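Local atomic coordinates of nuclear hormone receptor HR38 (Drosophila melanogaster, PDB entry 1PDU), a protein that acts as an orphan nuclear receptor and mediates an atypical ecdysteroid signalling pathway in the fly, here represented by its ligand-binding domain. Residues D47-F52 and D226-P231; Q86-E91 and A154-T159. All coordinates share one frame; numbering follows the deposited sequence.

Interaction 1: D47-F52 and D226-P231; sequences DKVQQF and DLVPAP
V49 and V228 carry the tight part of this contact: CG1 of V49 lies 3.6 Å from CG2 of V228, and the two side chains pass each other running in opposing directions. CG1 of V49 stands anti to its backbone N (chi1 175°), which sends it at the loop. CG2 of V228 sits between its own backbone N and carbonyl carbon, and from there also faces the helix backbone, 4.2 Å from Q50 N. The CA atoms of Q50 and V228 come within 6.5 Å of each other. In the helical fold of a nuclear receptor ligand-binding domain, the segment 47-52 belongs to the long helix 45-67, while 226-231 is the linker leaving helix 204-225 for the short helix 232-236 near the C-terminus. The linker opens at D226 with a positive phi (51°) and closes at P231, the N-cap residue of that last helix. Along helix 45-67, V228 and P231 both touch Y53, so the linker follows this helix beyond V49. The other flank is looser and open to solvent: CD1 of L227 reaches CG2 of V49 at 4.3 Å, but the leucine is exposed and its side chain also rests on E45. Q50 is likewise exposed, and its side chain comes no nearer to the loop than 4.5 Å, from OE1 to CG1 of V228.

Interaction 2: Q86-E91 and A154-T159; sequences QSASLE and ALTLIT
E91 OE1 is gripped from two sources, a salt bridge from R209 NE and a water that donates to it at 3.1 Å. The same water gives a weak second bond to T156 O, 3.3 Å away, and so links the carboxylate of helix 78-100 to the last turn of helix 146-157. The contact lies in the core of the largely helical, three-layered ligand-binding domain of the nuclear receptors, and all four touching residues are buried. The other carboxylate oxygen, OE2, is salt-bridged to R161, just beyond the segment 154-159; two arginines thus share one buried glutamate, and their charges would be expected to keep it ionised.

Next to this polar end the contact is close and apolar. T156 turns CG2 anti to its backbone N (chi1 -60° places OG1 beside that N), and the methyl presses on CB of E91 at 3.5 Å as the two side chains cross obliquely. Its hydroxyl is turned instead to L152 O one turn back in its own helix, while L205 and L208 of helix 204-225 pack against the same threonine. E91 runs extended beyond CG, which carries its carboxylate past the methyl to the water.

One turn earlier, A88 is small enough to let the backbones approach, its CA 5.5 Å from that of L157. CB of A88 lies against the carbonyl of T156, 3.4 Å from O, and 4.0 Å from CA of L157. I158 then leaves helical geometry as the centre of an inverse gamma turn. The side chain of L157 leaves at an angle to helix 78-100, and chi2 of 68° turns CD1 back to within 4.3 Å of CB of A88.

The centres of the two contacts lie 24 Å apart, and their nearest atoms, about 6 Å apart, do not touch. Along the chain interaction 2 is nested within interaction 1: helix 45-67 is followed by helix 78-100, then helix 146-157, and the linker 226-231 comes last. Interaction 1 sits at the edge of the domain, 21 Å from its centre, whereas interaction 2 lies only 8 Å from it. Helix 204-225 passes near both: R209 and S212 reach E91, and its later residues I219 and L222 pack on F52 of segment 47-52 before the chain enters the linker. Interaction 2 ties two helices together in the core, while interaction 1 holds the linker to helix 232-236 against helix 45-67.

Interaction 1: D47-F52 and D226-P231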
ATOM      1  N   ASP A  47      12.393   5.935 -20.573  1.00 46.81           N
ATOM      2  CA  ASP A  47      11.088   5.311 -20.691  1.00 46.70           C
ATOM      3  C   ASP A  47      10.770   4.541 -19.418  1.00 45.93           C
ATOM      4  O   ASP A  47       9.670   4.665 -18.871  1.00 45.96           O
ATOM      5  CB  ASP A  47      11.036   4.363 -21.896  1.00 48.64           C
ATOM      6  CG  ASP A  47      11.054   5.100 -23.226  1.00 51.00           C
ATOM      7  OD1 ASP A  47      10.480   6.211 -23.292  1.00 51.09           O
ATOM      8  OD2 ASP A  47      11.626   4.561 -24.205  1.00 51.79           O
ATOM      9  N   LYS A  48      11.739   3.759 -18.945  1.00 44.89           N
ATOM     10  CA  LYS A  48      11.566   2.956 -17.736  1.00 43.80           C
ATOM     11  C   LYS A  48      11.218   3.795 -16.514  1.00 42.24           C
ATOM     12  O   LYS A  48      10.534   3.313 -15.616  1.00 42.38           O
ATOM     13  CB  LYS A  48      12.828   2.140 -17.433  1.00 45.05           C
ATOM     14  CG  LYS A  48      13.096   0.979 -18.380  1.00 47.67           C
ATOM     15  CD  LYS A  48      14.419   0.313 -18.028  1.00 50.05           C
ATOM     16  CE  LYS A  48      14.954  -0.541 -19.181  1.00 52.30           C
ATOM     17  NZ  LYS A  48      16.386  -0.939 -18.965  1.00 52.43           N
ATOM     18  N   VAL A  49      11.701   5.034 -16.467  1.00 40.18           N
ATOM     19  CA  VAL A  49      11.406   5.911 -15.334  1.00 39.08           C
ATOM     20  C   VAL A  49       9.994   6.441 -15.530  1.00 39.43           C
ATOM     21  O   VAL A  49       9.195   6.484 -14.595  1.00 38.97           O
ATOM     22  CB  VAL A  49      12.412   7.090 -15.246  1.00 38.70           C
ATOM     23  CG1 VAL A  49      12.015   8.057 -14.121  1.00 36.88           C
ATOM     24  CG2 VAL A  49      13.804   6.545 -14.981  1.00 36.14           C
ATOM     25  N   GLN A  50       9.700   6.826 -16.766  1.00 39.93           N
ATOM     26  CA  GLN A  50       8.388   7.328 -17.146  1.00 40.21           C
ATOM     27  C   GLN A  50       7.333   6.310 -16.698  1.00 39.08           C
ATOM     28  O   GLN A  50       6.384   6.649 -15.989  1.00 37.10           O
ATOM     29  CB  GLN A  50       8.351   7.508 -18.669  1.00 42.43           C
ATOM     30  CG  GLN A  50       6.970   7.669 -19.297  1.00 46.55           C
ATOM     31  CD  GLN A  50       6.182   8.810 -18.698  1.00 48.73           C
ATOM     32  OE1 GLN A  50       6.751   9.834 -18.320  1.00 51.75           O
ATOM     33  NE2 GLN A  50       4.861   8.647 -18.619  1.00 50.63           N
ATOM     34  N   GLN A  51       7.532   5.061 -17.109  1.00 38.77           N
ATOM     35  CA  GLN A  51       6.633   3.959 -16.784  1.00 37.72           C
ATOM     36  C   GLN A  51       6.457   3.754 -15.288  1.00 36.91           C
ATOM     37  O   GLN A  51       5.351   3.475 -14.817  1.00 36.40           O
ATOM     38  CB  GLN A  51       7.156   2.670 -17.416  1.00 39.50           C
ATOM     39  CG  GLN A  51       6.618   1.388 -16.784  1.00 43.28           C
ATOM     40  CD  GLN A  51       7.073   0.143 -17.528  1.00 43.96           C
ATOM     41  OE1 GLN A  51       6.513  -0.218 -18.568  1.00 43.59           O
ATOM     42  NE2 GLN A  51       8.104  -0.512 -17.004  1.00 45.24           N
ATOM     43  N   PHE A  52       7.554   3.887 -14.548  1.00 35.52           N
ATOM     44  CA  PHE A  52       7.531   3.720 -13.103  1.00 33.22           C
ATOM     45  C   PHE A  52       6.670   4.803 -12.456  1.00 32.17           C
ATOM     46  O   PHE A  52       5.817   4.520 -11.623  1.00 31.41           O
ATOM     47  CB  PHE A  52       8.959   3.778 -12.549  1.00 32.92           C
ATOM     48  CG  PHE A  52       9.026   3.773 -11.051  1.00 31.52           C
ATOM     49  CD1 PHE A  52       8.747   2.613 -10.335  1.00 32.67           C
ATOM     50  CD2 PHE A  52       9.281   4.947 -10.360  1.00 30.64           C
ATOM     51  CE1 PHE A  52       8.710   2.622  -8.936  1.00 34.00           C
ATOM     52  CE2 PHE A  52       9.247   4.977  -8.969  1.00 32.70           C
ATOM     53  CZ  PHE A  52       8.958   3.809  -8.250  1.00 33.78           C
ATOM     54  N   ASP A 226      16.799  12.739 -12.961  1.00 38.78           N
ATOM     55  CA  ASP A 226      15.977  13.655 -13.730  1.00 38.27           C
ATOM     56  C   ASP A 226      15.856  13.443 -15.247  1.00 38.36           C
ATOM     57  O   ASP A 226      16.037  14.384 -16.032  1.00 36.80           O
ATOM     58  CB  ASP A 226      16.436  15.082 -13.448  1.00 37.64           C
ATOM     59  CG  ASP A 226      15.483  16.105 -14.003  1.00 38.00           C
ATOM     60  OD1 ASP A 226      14.254  15.877 -13.889  1.00 37.64           O
ATOM     61  OD2 ASP A 226      15.955  17.129 -14.540  1.00 36.13           O
ATOM     62  N   LEU A 227      15.531  12.217 -15.652  1.00 37.78           N
ATOM     63  CA  LEU A 227      15.351  11.905 -17.062  1.00 37.77           C
ATOM     64  C   LEU A 227      13.966  12.386 -17.493  1.00 37.98           C
ATOM     65  O   LEU A 227      13.738  12.667 -18.659  1.00 39.65           O
ATOM     66  CB  LEU A 227      15.486  10.400 -17.302  1.00 37.49           C
ATOM     67  CG  LEU A 227      16.821   9.771 -16.894  1.00 38.53           C
ATOM     68  CD1 LEU A 227      16.899   8.332 -17.400  1.00 37.16           C
ATOM     69  CD2 LEU A 227      17.965  10.600 -17.453  1.00 37.44           C
ATOM     70  N   VAL A 228      13.042  12.471 -16.541  1.00 37.84           N
ATOM     71  CA  VAL A 228      11.689  12.953 -16.800  1.00 37.77           C
ATOM     72  C   VAL A 228      11.246  13.629 -15.514  1.00 37.41           C
ATOM     73  O   VAL A 228      11.698  13.263 -14.434  1.00 38.36           O
ATOM     74  CB  VAL A 228      10.699  11.801 -17.132  1.00 38.32           C
ATOM     75  CG1 VAL A 228      11.097  11.115 -18.424  1.00 38.47           C
ATOM     76  CG2 VAL A 228      10.680  10.797 -16.013  1.00 39.02           C
ATOM     77  N   PRO A 229      10.359  14.626 -15.603  1.00 36.88           N
ATOM     78  CA  PRO A 229       9.922  15.294 -14.378  1.00 37.73           C
ATOM     79  C   PRO A 229       9.111  14.393 -13.442  1.00 38.17           C
ATOM     80  O   PRO A 229       8.413  13.485 -13.878  1.00 37.26           O
ATOM     81  CB  PRO A 229       9.107  16.471 -14.911  1.00 37.78           C
ATOM     82  CG  PRO A 229       8.488  15.902 -16.143  1.00 36.32           C
ATOM     83  CD  PRO A 229       9.645  15.158 -16.777  1.00 36.41           C
ATOM     84  N   ALA A 230       9.204  14.655 -12.147  1.00 39.78           N
ATOM     85  CA  ALA A 230       8.469  13.870 -11.170  1.00 41.59           C
ATOM     86  C   ALA A 230       7.081  14.456 -10.973  1.00 42.25           C
ATOM     87  O   ALA A 230       6.931  15.668 -10.798  1.00 42.56           O
ATOM     88  CB  ALA A 230       9.216  13.852  -9.843  1.00 41.75           C
ATOM     89  N   PRO A 231       6.041  13.599 -10.999  1.00 42.90           N
ATOM     90  CA  PRO A 231       4.651  14.036 -10.817  1.00 43.60           C
ATOM     91  C   PRO A 231       4.467  14.599  -9.407  1.00 44.96           C
ATOM     92  O   PRO A 231       5.224  14.259  -8.494  1.00 45.01           O
ATOM     93  CB  PRO A 231       3.846  12.748 -11.017  1.00 43.77           C
ATOM     94  CG  PRO A 231       4.780  11.848 -11.787  1.00 43.46           C
ATOM     95  CD  PRO A 231       6.113  12.140 -11.187  1.00 41.90           C
TER

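Interaction 2: Q86-E91 and A154-T159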
ATOM      1  N   GLN A  86      -0.967  11.560   1.701  1.00 35.85           N
ATOM      2  CA  GLN A  86       0.349  11.780   1.130  1.00 37.41           C
ATOM      3  C   GLN A  86       1.397  11.022   1.933  1.00 36.44           C
ATOM      4  O   GLN A  86       2.323  10.442   1.366  1.00 36.41           O
ATOM      5  CB  GLN A  86       0.660  13.284   1.103  1.00 39.70           C
ATOM      6  CG  GLN A  86      -0.292  14.070   0.210  1.00 44.20           C
ATOM      7  CD  GLN A  86      -0.043  15.573   0.222  1.00 47.41           C
ATOM      8  OE1 GLN A  86       0.845  16.058   0.935  1.00 48.58           O
ATOM      9  NE2 GLN A  86      -0.819  16.314  -0.564  1.00 47.97           N
ATOM     10  N   SER A  87       1.228  11.006   3.250  1.00 34.98           N
ATOM     11  CA  SER A  87       2.169  10.324   4.139  1.00 34.93           C
ATOM     12  C   SER A  87       2.175   8.796   4.065  1.00 33.08           C
ATOM     13  O   SER A  87       3.160   8.171   4.449  1.00 32.42           O
ATOM     14  CB  SER A  87       1.913  10.736   5.595  1.00 35.63           C
ATOM     15  OG  SER A  87       2.216  12.107   5.798  1.00 39.51           O
ATOM     16  N   ALA A  88       1.098   8.197   3.566  1.00 30.52           N
ATOM     17  CA  ALA A  88       1.022   6.741   3.500  1.00 31.31           C
ATOM     18  C   ALA A  88       0.894   6.159   2.098  1.00 30.99           C
ATOM     19  O   ALA A  88       0.915   4.930   1.926  1.00 31.53           O
ATOM     20  CB  ALA A  88      -0.148   6.246   4.358  1.00 30.71           C
ATOM     21  N   SER A  89       0.774   7.023   1.102  1.00 29.16           N
ATOM     22  CA  SER A  89       0.590   6.543  -0.252  1.00 28.93           C
ATOM     23  C   SER A  89       1.623   5.507  -0.671  1.00 28.57           C
ATOM     24  O   SER A  89       1.262   4.463  -1.207  1.00 27.39           O
ATOM     25  CB  SER A  89       0.553   7.720  -1.231  1.00 28.17           C
ATOM     26  OG  SER A  89       1.699   8.535  -1.102  1.00 33.29           O
ATOM     27  N   LEU A  90       2.903   5.776  -0.424  1.00 29.19           N
ATOM     28  CA  LEU A  90       3.935   4.815  -0.797  1.00 28.75           C
ATOM     29  C   LEU A  90       3.777   3.530   0.010  1.00 27.67           C
ATOM     30  O   LEU A  90       3.928   2.437  -0.524  1.00 29.01           O
ATOM     31  CB  LEU A  90       5.340   5.397  -0.587  1.00 28.00           C
ATOM     32  CG  LEU A  90       6.465   4.486  -1.090  1.00 29.86           C
ATOM     33  CD1 LEU A  90       6.284   4.252  -2.590  1.00 26.93           C
ATOM     34  CD2 LEU A  90       7.843   5.113  -0.798  1.00 28.30           C
ATOM     35  N   GLU A  91       3.460   3.653   1.294  1.00 28.26           N
ATOM     36  CA  GLU A  91       3.286   2.467   2.128  1.00 29.60           C
ATOM     37  C   GLU A  91       2.111   1.621   1.646  1.00 28.18           C
ATOM     38  O   GLU A  91       2.216   0.406   1.546  1.00 26.14           O
ATOM     39  CB  GLU A  91       3.086   2.861   3.590  1.00 29.79           C
ATOM     40  CG  GLU A  91       4.320   3.487   4.204  1.00 32.72           C
ATOM     41  CD  GLU A  91       4.085   3.969   5.615  1.00 34.80           C
ATOM     42  OE1 GLU A  91       4.084   3.138   6.548  1.00 38.43           O
ATOM     43  OE2 GLU A  91       3.885   5.186   5.792  1.00 37.41           O
ATOM     44  N   ALA A 154      -6.068   0.207   6.271  1.00 29.41           N
ATOM     45  CA  ALA A 154      -6.688   1.376   6.868  1.00 28.59           C
ATOM     46  C   ALA A 154      -5.816   1.893   8.001  1.00 29.41           C
ATOM     47  O   ALA A 154      -5.778   3.098   8.265  1.00 29.70           O
ATOM     48  CB  ALA A 154      -8.078   1.033   7.377  1.00 26.65           C
ATOM     49  N   LEU A 155      -5.105   0.984   8.666  1.00 30.48           N
ATOM     50  CA  LEU A 155      -4.232   1.377   9.768  1.00 31.37           C
ATOM     51  C   LEU A 155      -2.933   1.989   9.261  1.00 32.11           C
ATOM     52  O   LEU A 155      -2.234   2.680   9.997  1.00 33.84           O
ATOM     53  CB  LEU A 155      -3.929   0.186  10.668  1.00 31.18           C
ATOM     54  CG  LEU A 155      -5.046  -0.234  11.623  1.00 32.87           C
ATOM     55  CD1 LEU A 155      -4.580  -1.458  12.407  1.00 33.55           C
ATOM     56  CD2 LEU A 155      -5.406   0.912  12.576  1.00 31.61           C
ATOM     57  N   THR A 156      -2.602   1.733   8.002  1.00 32.65           N
ATOM     58  CA  THR A 156      -1.398   2.310   7.426  1.00 32.38           C
ATOM     59  C   THR A 156      -1.710   3.773   7.118  1.00 32.58           C
ATOM     60  O   THR A 156      -0.849   4.642   7.220  1.00 31.30           O
ATOM     61  CB  THR A 156      -1.007   1.592   6.129  1.00 32.98           C
ATOM     62  OG1 THR A 156      -0.766   0.207   6.412  1.00 33.86           O
ATOM     63  CG2 THR A 156       0.247   2.214   5.526  1.00 32.37           C
ATOM     64  N   LEU A 157      -2.964   4.029   6.761  1.00 33.08           N
ATOM     65  CA  LEU A 157      -3.424   5.373   6.424  1.00 33.10           C
ATOM     66  C   LEU A 157      -3.805   6.185   7.659  1.00 34.14           C
ATOM     67  O   LEU A 157      -3.356   7.321   7.832  1.00 33.17           O
ATOM     68  CB  LEU A 157      -4.628   5.294   5.481  1.00 30.82           C
ATOM     69  CG  LEU A 157      -5.242   6.662   5.186  1.00 31.67           C
ATOM     70  CD1 LEU A 157      -4.267   7.489   4.353  1.00 30.59           C
ATOM     71  CD2 LEU A 157      -6.565   6.492   4.460  1.00 31.71           C
ATOM     72  N   ILE A 158      -4.647   5.598   8.508  1.00 34.66           N
ATOM     73  CA  ILE A 158      -5.098   6.255   9.723  1.00 35.24           C
ATOM     74  C   ILE A 158      -4.110   5.932  10.849  1.00 36.58           C
ATOM     75  O   ILE A 158      -4.255   4.950  11.580  1.00 36.83           O
ATOM     76  CB  ILE A 158      -6.522   5.788  10.087  1.00 35.29           C
ATOM     77  CG1 ILE A 158      -7.426   5.892   8.850  1.00 35.39           C
ATOM     78  CG2 ILE A 158      -7.085   6.629  11.220  1.00 34.27           C
ATOM     79  CD1 ILE A 158      -7.383   7.246   8.169  1.00 34.00           C
ATOM     80  N   THR A 159      -3.096   6.780  10.968  1.00 37.30           N
ATOM     81  CA  THR A 159      -2.044   6.615  11.961  1.00 38.89           C
ATOM     82  C   THR A 159      -1.515   7.996  12.329  1.00 39.64           C
ATOM     83  O   THR A 159      -1.746   8.972  11.607  1.00 39.57           O
ATOM     84  CB  THR A 159      -0.875   5.759  11.381  1.00 39.41           C
ATOM     85  OG1 THR A 159       0.142   5.584  12.371  1.00 40.52           O
ATOM     86  CG2 THR A 159      -0.261   6.443  10.163  1.00 39.17           C
TER
HETATM   87  O   HOH W   1       1.892   3.619   8.753  1.00 40.01           O